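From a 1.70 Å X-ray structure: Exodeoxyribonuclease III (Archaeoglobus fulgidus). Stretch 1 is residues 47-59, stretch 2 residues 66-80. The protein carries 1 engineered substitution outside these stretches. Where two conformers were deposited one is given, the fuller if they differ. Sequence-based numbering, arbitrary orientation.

Stretch 1 (47-59) DFHRIGYHVVFSG
Stretch 2 (66-80) VAIASLEEPEDVSFG

An antiparallel β pair shows how shape follows register: alternate residues turn to opposite faces, so each face must find its own fillings. In this exodeoxyribonuclease III, strand 54-59 runs against strand 66-70 at 168°, their axes approaching to 4.6 Å. The wide, hydrogen-bonded pairs are H54 with S70, V56 with I68 and S58 with V66, with CA-CA separations of 5.2, 5.4 and 5.5 Å. Each is closed by two bonds: H54 N to S70 O (2.8 Å) and S70 N to H54 O (2.9 Å); V56 N to I68 O and I68 N to V56 O (both 2.9 Å); S58 N to V66 O and V66 N to S58 O (both 2.9 Å). Between them lie the narrow pairs, V55 with A69 (CA-CA 4.2 Å) and F57 with A67 (CA-CA 4.1 Å), where CA-H groups approach carbonyls, as in A69 CA to H54 O at 3.1 Å. All ten residues have extended backbones.

On the face bearing V55, F57, A67 and A69, small residues sit opposite larger ones. A67 CB meets F57 CB at 3.9 Å and V55 CG2 at 4.3 Å; V55 is p, as is F57 (chi1 43°). The methyl of A69 lies 4.2 Å from V55 CG2 and also receives F48 (m), whose CD2 comes within 3.8 Å of A69 CB. F48 reaches this site from a helical segment that leads into a type I turn, H49 to G52; G52, at phi 85° and psi 24°, delivers the chain to Y53.

Y53 (m, chi2 82°) carries the packing past the strand end. L71 (m, t) starts with its CA-to-CB bond pointing away, yet its end comes nearer: CD2 settles over one face of the Y53 ring, 3.7 Å from the centroid, a CH-π contact.

On the other face, the chain beyond S70 folds back over the first strand. S70 OG (chi1 p) bonds E72 O at 2.7 Å within this bend. H54 (m, chi2 93°) fits its ring against the bend: ND1 gives a weak hydrogen bond to L71 O at 3.3 Å, while E73 CB covers a ring face 3.9 Å from the centroid. P74 CD touches H54 CB at 3.7 Å, and P74 CG meets V56 CG1 at 3.9 Å. V56 (m) also contacts V77 (t), CG1 to CG2 at 4.2 Å. After the corner at D76 (phi 52°, psi 49°), strand 77-79 runs nearly parallel to strand 54-59, the two axes inclined at 16° and approaching no closer than 8.3 Å. F79 (m, chi2 119°) brings CD2 within 3.4 Å of S58 CB.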

# COMPACT_ATOMS: atom_id res chain seq x y z
N ASP A 47 8.94 -15.91 6.33
CA ASP A 47 9.22 -15.52 4.95
C ASP A 47 10.69 -15.78 4.59
O ASP A 47 11.00 -16.08 3.43
CB ASP A 47 8.90 -14.03 4.73
CG ASP A 47 7.44 -13.72 4.87
OD1 ASP A 47 6.79 -13.45 3.83
OD2 ASP A 47 6.92 -13.75 6.01
N PHE A 48 11.57 -15.67 5.58
CA PHE A 48 13.00 -15.96 5.38
C PHE A 48 13.27 -17.45 5.42
O PHE A 48 14.02 -17.97 4.60
CB PHE A 48 13.82 -15.25 6.45
CG PHE A 48 13.86 -13.77 6.27
CD1 PHE A 48 12.85 -12.95 6.80
CD2 PHE A 48 14.91 -13.19 5.57
CE1 PHE A 48 12.91 -11.55 6.63
CE2 PHE A 48 14.97 -11.80 5.38
CZ PHE A 48 13.96 -10.98 5.92
N HIS A 49 12.68 -18.14 6.40
CA HIS A 49 12.84 -19.60 6.50
C HIS A 49 12.44 -20.29 5.20
O HIS A 49 13.11 -21.23 4.75
CB HIS A 49 11.95 -20.18 7.60
CG HIS A 49 12.34 -19.79 8.98
ND1 HIS A 49 13.48 -19.08 9.28
CD2 HIS A 49 11.74 -20.06 10.17
CE1 HIS A 49 13.54 -18.89 10.59
NE2 HIS A 49 12.50 -19.47 11.15
N ARG A 50 11.35 -19.83 4.60
CA ARG A 50 10.80 -20.49 3.40
C ARG A 50 11.74 -20.43 2.18
O ARG A 50 11.63 -21.24 1.26
CB ARG A 50 9.38 -19.98 3.10
CG ARG A 50 8.38 -20.32 4.22
CD ARG A 50 7.00 -19.72 3.96
NE ARG A 50 7.07 -18.40 3.32
CZ ARG A 50 6.12 -17.47 3.41
NH1 ARG A 50 5.01 -17.69 4.11
NH2 ARG A 50 6.27 -16.31 2.78
N ILE A 51 12.68 -19.49 2.18
CA ILE A 51 13.70 -19.43 1.14
C ILE A 51 15.09 -19.85 1.66
O ILE A 51 16.11 -19.60 1.01
CB ILE A 51 13.73 -18.05 0.42
CG1 ILE A 51 14.03 -16.90 1.40
CG2 ILE A 51 12.40 -17.81 -0.30
CD1 ILE A 51 14.73 -15.74 0.74
N GLY A 52 15.11 -20.48 2.83
CA GLY A 52 16.32 -21.13 3.34
C GLY A 52 17.26 -20.19 4.09
O GLY A 52 18.46 -20.47 4.19
N TYR A 53 16.71 -19.11 4.63
CA TYR A 53 17.50 -18.18 5.46
C TYR A 53 17.11 -18.22 6.94
O TYR A 53 15.93 -18.16 7.29
CB TYR A 53 17.39 -16.74 4.93
CG TYR A 53 18.34 -16.49 3.78
CD1 TYR A 53 18.02 -16.88 2.48
CD2 TYR A 53 19.59 -15.90 4.02
CE1 TYR A 53 18.91 -16.67 1.41
CE2 TYR A 53 20.49 -15.68 2.95
CZ TYR A 53 20.14 -16.07 1.67
OH TYR A 53 21.04 -15.84 0.64
N HIS A 54 18.13 -18.33 7.80
CA HIS A 54 17.97 -17.99 9.20
C HIS A 54 17.83 -16.49 9.29
O HIS A 54 18.35 -15.77 8.43
CB HIS A 54 19.20 -18.42 10.00
CG HIS A 54 19.40 -19.90 10.04
ND1 HIS A 54 20.20 -20.57 9.14
CD2 HIS A 54 18.90 -20.84 10.87
CE1 HIS A 54 20.18 -21.86 9.41
NE2 HIS A 54 19.40 -22.05 10.46
N VAL A 55 17.13 -16.03 10.32
CA VAL A 55 17.06 -14.60 10.56
C VAL A 55 16.99 -14.35 12.07
O VAL A 55 16.20 -14.99 12.80
CB VAL A 55 15.90 -13.91 9.76
CG1 VAL A 55 14.51 -14.38 10.23
CG2 VAL A 55 16.03 -12.40 9.78
N VAL A 56 17.88 -13.47 12.53
CA VAL A 56 17.83 -12.96 13.91
C VAL A 56 17.47 -11.46 13.91
O VAL A 56 17.75 -10.75 12.94
CB VAL A 56 19.13 -13.27 14.69
CG1 VAL A 56 19.31 -14.80 14.84
CG2 VAL A 56 20.36 -12.70 14.02
N PHE A 57 16.80 -11.01 14.98
CA PHE A 57 16.21 -9.67 14.92
C PHE A 57 16.03 -9.02 16.26
O PHE A 57 15.81 -9.69 17.28
CB PHE A 57 14.87 -9.72 14.16
CG PHE A 57 14.02 -10.91 14.53
CD1 PHE A 57 13.13 -10.84 15.62
CD2 PHE A 57 14.13 -12.12 13.82
CE1 PHE A 57 12.35 -11.95 15.97
CE2 PHE A 57 13.34 -13.23 14.18
CZ PHE A 57 12.45 -13.13 15.25
N SER A 58 16.11 -7.69 16.26
CA SER A 58 15.96 -6.91 17.48
C SER A 58 15.30 -5.60 17.10
O SER A 58 15.88 -4.80 16.37
CB SER A 58 17.32 -6.61 18.12
OG SER A 58 17.15 -6.02 19.41
N GLY A 59 14.09 -5.39 17.60
CA GLY A 59 13.36 -4.19 17.28
C GLY A 59 12.19 -3.99 18.21
O GLY A 59 11.72 -4.94 18.86
N VAL A 66 16.71 -3.75 13.75
CA VAL A 66 17.82 -4.32 12.96
C VAL A 66 17.64 -5.85 12.90
O VAL A 66 17.03 -6.45 13.78
CB VAL A 66 19.20 -3.98 13.60
CG1 VAL A 66 19.57 -2.50 13.39
CG2 VAL A 66 19.26 -4.35 15.10
N ALA A 67 18.17 -6.48 11.86
CA ALA A 67 18.05 -7.94 11.71
C ALA A 67 19.24 -8.40 10.88
O ALA A 67 19.87 -7.58 10.18
CB ALA A 67 16.73 -8.29 11.02
N ILE A 68 19.59 -9.69 11.00
CA ILE A 68 20.58 -10.28 10.10
C ILE A 68 20.00 -11.61 9.59
O ILE A 68 19.58 -12.45 10.40
CB ILE A 68 21.93 -10.57 10.79
CG1 ILE A 68 22.45 -9.35 11.55
CG2 ILE A 68 22.98 -11.13 9.75
CD1 ILE A 68 23.56 -9.72 12.57
N ALA A 69 19.93 -11.74 8.27
CA ALA A 69 19.56 -13.01 7.61
C ALA A 69 20.84 -13.72 7.13
O ALA A 69 21.81 -13.07 6.68
CB ALA A 69 18.61 -12.74 6.44
N SER A 70 20.86 -15.05 7.24
CA SER A 70 22.05 -15.80 6.85
C SER A 70 21.76 -17.24 6.48
O SER A 70 20.75 -17.83 6.90
CB SER A 70 23.11 -15.73 7.97
OG SER A 70 22.63 -16.29 9.19
N LEU A 71 22.65 -17.80 5.66
CA LEU A 71 22.52 -19.20 5.27
C LEU A 71 22.90 -20.11 6.44
O LEU A 71 22.27 -21.15 6.67
CB LEU A 71 23.40 -19.49 4.04
CG LEU A 71 22.95 -18.74 2.76
CD1 LEU A 71 23.99 -18.93 1.65
CD2 LEU A 71 21.56 -19.18 2.29
N GLU A 72 23.92 -19.72 7.19
CA GLU A 72 24.37 -20.49 8.35
C GLU A 72 23.69 -19.98 9.63
O GLU A 72 23.37 -18.79 9.74
CB GLU A 72 25.89 -20.44 8.49
CG GLU A 72 26.66 -21.15 7.35
CD GLU A 72 26.17 -22.60 7.16
OE1 GLU A 72 26.00 -23.31 8.17
OE2 GLU A 72 25.96 -23.03 6.00
N GLU A 73 23.48 -20.88 10.59
CA GLU A 73 22.83 -20.49 11.84
C GLU A 73 23.68 -19.54 12.69
O GLU A 73 24.81 -19.89 13.06
CB GLU A 73 22.43 -21.73 12.65
CG GLU A 73 21.58 -21.40 13.84
CD GLU A 73 21.04 -22.63 14.52
OE1 GLU A 73 21.61 -23.73 14.34
OE2 GLU A 73 20.03 -22.51 15.24
N PRO A 74 23.16 -18.33 12.96
CA PRO A 74 23.88 -17.40 13.83
C PRO A 74 24.09 -17.95 15.24
O PRO A 74 23.22 -18.67 15.79
CB PRO A 74 22.95 -16.18 13.88
CG PRO A 74 22.19 -16.24 12.61
CD PRO A 74 21.93 -17.71 12.43
N GLU A 75 25.27 -17.68 15.80
CA GLU A 75 25.60 -18.03 17.19
C GLU A 75 25.97 -16.79 17.97
O GLU A 75 26.26 -15.73 17.39
CB GLU A 75 26.79 -18.98 17.24
CG GLU A 75 27.06 -19.69 15.95
CD GLU A 75 28.02 -20.84 16.09
OE1 GLU A 75 29.11 -20.65 16.66
OE2 GLU A 75 27.68 -21.93 15.59
N ASP A 76 25.96 -16.93 19.30
CA ASP A 76 26.45 -15.87 20.19
C ASP A 76 25.80 -14.52 19.87
O ASP A 76 26.49 -13.49 19.71
CB ASP A 76 27.99 -15.76 20.09
CG ASP A 76 28.70 -17.06 20.47
OD1 ASP A 76 28.22 -17.80 21.35
OD2 ASP A 76 29.76 -17.35 19.87
N VAL A 77 24.48 -14.53 19.75
CA VAL A 77 23.74 -13.34 19.33
C VAL A 77 23.60 -12.38 20.51
O VAL A 77 23.25 -12.80 21.63
CB VAL A 77 22.33 -13.72 18.80
CG1 VAL A 77 21.56 -12.49 18.36
CG2 VAL A 77 22.42 -14.73 17.66
N SER A 78 23.91 -11.11 20.26
CA SER A 78 23.71 -10.07 21.29
C SER A 78 23.06 -8.83 20.69
O SER A 78 23.12 -8.62 19.48
CB SER A 78 25.02 -9.72 22.01
OG SER A 78 25.96 -9.13 21.13
N PHE A 79 22.42 -8.03 21.56
CA PHE A 79 21.67 -6.84 21.13
C PHE A 79 22.15 -5.61 21.90
O PHE A 79 22.36 -5.65 23.13
CB PHE A 79 20.16 -6.99 21.41
CG PHE A 79 19.57 -8.30 20.95
CD1 PHE A 79 18.99 -9.19 21.87
CD2 PHE A 79 19.62 -8.68 19.61
CE1 PHE A 79 18.46 -10.41 21.44
CE2 PHE A 79 19.08 -9.91 19.18
CZ PHE A 79 18.51 -10.75 20.08
N GLY A 80 22.27 -4.51 21.18
CA GLY A 80 22.54 -3.20 21.78
C GLY A 80 24.00 -2.96 22.16
O GLY A 80 24.84 -3.87 22.09